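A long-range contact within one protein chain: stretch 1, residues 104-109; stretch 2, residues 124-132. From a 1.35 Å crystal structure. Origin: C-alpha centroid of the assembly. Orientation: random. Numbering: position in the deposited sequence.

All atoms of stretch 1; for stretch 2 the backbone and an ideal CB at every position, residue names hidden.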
# COMPACT_ATOMS: atom_id res chain seq x y z
N ALA A 104 -2.81 19.29 9.18
CA ALA A 104 -4.20 19.62 9.47
C ALA A 104 -4.74 20.33 8.23
O ALA A 104 -4.63 21.56 8.09
CB ALA A 104 -4.29 20.51 10.73
N VAL A 105 -5.23 19.52 7.30
CA VAL A 105 -5.65 20.00 5.98
C VAL A 105 -7.09 20.50 6.12
O VAL A 105 -8.07 19.78 5.93
CB VAL A 105 -5.49 18.91 4.90
CG1 VAL A 105 -5.82 19.47 3.54
CG2 VAL A 105 -4.03 18.38 4.89
N ASN A 106 -7.18 21.77 6.52
CA ASN A 106 -8.43 22.40 6.95
C ASN A 106 -9.35 22.82 5.81
O ASN A 106 -10.44 23.33 6.05
CB ASN A 106 -8.12 23.62 7.81
CG ASN A 106 -7.22 24.58 7.11
OD1 ASN A 106 -6.05 24.29 6.87
ND2 ASN A 106 -7.77 25.75 6.69
N GLY A 107 -8.89 22.65 4.57
CA GLY A 107 -9.67 23.03 3.40
C GLY A 107 -8.88 22.72 2.15
O GLY A 107 -7.96 21.89 2.18
N HIS A 108 -9.21 23.39 1.04
CA HIS A 108 -8.67 23.04 -0.28
C HIS A 108 -7.19 22.83 -0.28
O HIS A 108 -6.43 23.64 0.26
CB HIS A 108 -8.99 24.14 -1.30
CG HIS A 108 -10.42 24.58 -1.28
ND1 HIS A 108 -11.47 23.69 -1.29
CD2 HIS A 108 -10.96 25.82 -1.25
CE1 HIS A 108 -12.61 24.36 -1.29
NE2 HIS A 108 -12.33 25.65 -1.26
N ALA A 109 -6.78 21.72 -0.90
CA ALA A 109 -5.35 21.42 -1.09
C ALA A 109 -5.19 20.91 -2.51
O ALA A 109 -5.62 19.81 -2.84
CB ALA A 109 -4.86 20.40 -0.06
N UNK A 124 -5.19 14.88 8.40
CA UNK A 124 -6.61 15.00 8.73
C UNK A 124 -7.17 16.00 7.74
O UNK A 124 -6.65 17.13 7.63
CB UNK A 124 -6.84 15.44 10.18
N UNK A 125 -8.20 15.58 6.98
CA UNK A 125 -8.77 16.42 5.90
C UNK A 125 -10.18 16.92 6.20
O UNK A 125 -11.00 16.21 6.79
CB UNK A 125 -8.79 15.63 4.59
N UNK A 126 -10.44 18.13 5.74
CA UNK A 126 -11.76 18.76 5.84
C UNK A 126 -12.71 18.13 4.83
O UNK A 126 -12.41 18.07 3.62
CB UNK A 126 -11.66 20.27 5.61
N UNK A 127 -13.90 17.72 5.30
CA UNK A 127 -14.93 17.17 4.41
C UNK A 127 -15.35 18.10 3.27
O UNK A 127 -15.70 17.64 2.17
CB UNK A 127 -16.17 16.81 5.24
N UNK A 128 -15.30 19.40 3.52
CA UNK A 128 -15.75 20.41 2.55
C UNK A 128 -14.70 20.79 1.51
O UNK A 128 -14.99 21.54 0.57
CB UNK A 128 -16.19 21.67 3.30
N UNK A 129 -13.47 20.26 1.66
CA UNK A 129 -12.36 20.70 0.80
C UNK A 129 -12.36 20.09 -0.60
O UNK A 129 -12.85 18.98 -0.80
CB UNK A 129 -11.03 20.37 1.48
N UNK A 130 -11.81 20.85 -1.54
CA UNK A 130 -11.48 20.32 -2.86
C UNK A 130 -10.01 19.85 -2.84
O UNK A 130 -9.13 20.60 -2.43
CB UNK A 130 -11.71 21.37 -3.95
N UNK A 131 -9.79 18.63 -3.31
CA UNK A 131 -8.46 18.00 -3.32
C UNK A 131 -8.16 17.48 -4.71
O UNK A 131 -9.00 16.83 -5.32
CB UNK A 131 -8.38 16.87 -2.30
N UNK A 132 -6.96 17.77 -5.23
CA UNK A 132 -6.60 17.29 -6.57
C UNK A 132 -5.11 17.47 -6.74
O UNK A 132 -4.50 18.35 -6.10
CB UNK A 132 -7.37 18.03 -7.67

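Position 124 lies in a parallel strand beside Ala-104, with CA atoms 5.3 Å apart. Its CB points to the same sheet face as that of Ala-104. The O of 124 accepts a hydrogen bond from Val-105 N at 2.8 Å. A beta-branched or other apolar side chain would suit the extended backbone. The residue is Ile-124 (chi1 m, chi2 t). Its side chain lies on the Ala-104 face without close contact to stretch 1, so the backbone makes the close contact here.

Position 125 pairs with Val-105, and its CB points to the sheet face that carries the Val-105 side chain. The valine offers an apolar surface, so Leu, Ile, Val or Met would all suit. The residue is Leu-125. Its CD1 packs against Val-105 CB at 3.7 Å.

Position 126 donates its N to Val-105 O at 2.9 Å. Its CB points toward stretch 1. The ideal CB is 3.3 Å from Asn-106 O and 3.8 Å from Gly-107 N, so there is little space and a small residue fits best. Ala-126 is found, and its methyl rests against the loop of stretch 1.

Position 127 begins the middle of a type I turn. Its CB points away, and stretch 1 sets no demand. It is Glu-127.

Position 128 is the next turn residue. Its ideal CB has nothing of stretch 1 within 5.5 Å, so many residues would do. It is Glu-128.

Position 129 closes the turn, its N bonded to the O of 126 at 3.1 Å. Its phi/psi of -78/151 does not demand glycine. An ideal CB would stand 3.3 Å from Gly-107 C, which is tight. Glycine avoids this, and Gly-129 is the residue.

Position 130 holds the second ladder through its backbone. Its N donates to His-108 ND1 at 2.9 Å, near the plane of the ring, and its O accepts from Ala-109 N at 3.0 Å. Proline would lose the first bond. CB points sideways, 3.5 Å from ND1 of His-108, and long polar chains are plausible. Arg-130 is extended and its end leads away.

Position 131 pairs with Ala-109, and its CB points to the face of the Ala-109 methyl. That methyl and Val-105 CG1 favour a large, largely apolar chain, aromatic or aliphatic. The residue is Tyr-131. Its CD1 meets Ala-109 CB at 3.8 Å and its CE1 meets Val-105 CG1 at 3.7 Å. Its OH donates to Ala-126 O at 2.7 Å.

Position 132 gives a weak hydrogen bond from N to Ala-109 O at 3.4 Å. CB points sideways. It is Ala-132.

Stretch 2 (124-132) ILAEEGRYA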
# COMPACT_ATOMS: atom_id res chain seq x y z
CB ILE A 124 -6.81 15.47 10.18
CG1 ILE A 124 -6.17 14.47 11.16
CG2 ILE A 124 -8.32 15.65 10.49
CD1 ILE A 124 -6.24 14.96 12.63
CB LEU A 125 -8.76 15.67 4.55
CG LEU A 125 -7.52 15.81 3.67
CD1 LEU A 125 -6.25 15.29 4.34
CD2 LEU A 125 -7.74 15.06 2.33
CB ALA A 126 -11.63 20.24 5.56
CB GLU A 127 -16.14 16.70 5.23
CG GLU A 127 -15.84 15.41 5.99
CD GLU A 127 -16.80 15.14 7.14
OE1 GLU A 127 -17.78 15.91 7.31
OE2 GLU A 127 -16.58 14.16 7.89
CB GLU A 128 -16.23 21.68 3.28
CG GLU A 128 -17.39 21.46 4.27
CD GLU A 128 -16.93 21.16 5.69
OE1 GLU A 128 -15.77 20.73 5.91
OE2 GLU A 128 -17.74 21.36 6.63
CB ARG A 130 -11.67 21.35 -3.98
CG ARG A 130 -11.43 20.71 -5.37
CD ARG A 130 -11.44 21.67 -6.56
NE ARG A 130 -10.63 21.10 -7.65
CZ ARG A 130 -9.66 21.75 -8.30
NH1 ARG A 130 -9.39 23.03 -8.02
NH2 ARG A 130 -8.97 21.13 -9.26
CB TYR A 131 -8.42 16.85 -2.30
CG TYR A 131 -8.81 17.35 -0.93
CD1 TYR A 131 -8.03 18.31 -0.27
CD2 TYR A 131 -10.01 16.93 -0.33
CE1 TYR A 131 -8.42 18.83 0.96
CE2 TYR A 131 -10.40 17.43 0.90
CZ TYR A 131 -9.60 18.37 1.54
OH TYR A 131 -9.98 18.90 2.76
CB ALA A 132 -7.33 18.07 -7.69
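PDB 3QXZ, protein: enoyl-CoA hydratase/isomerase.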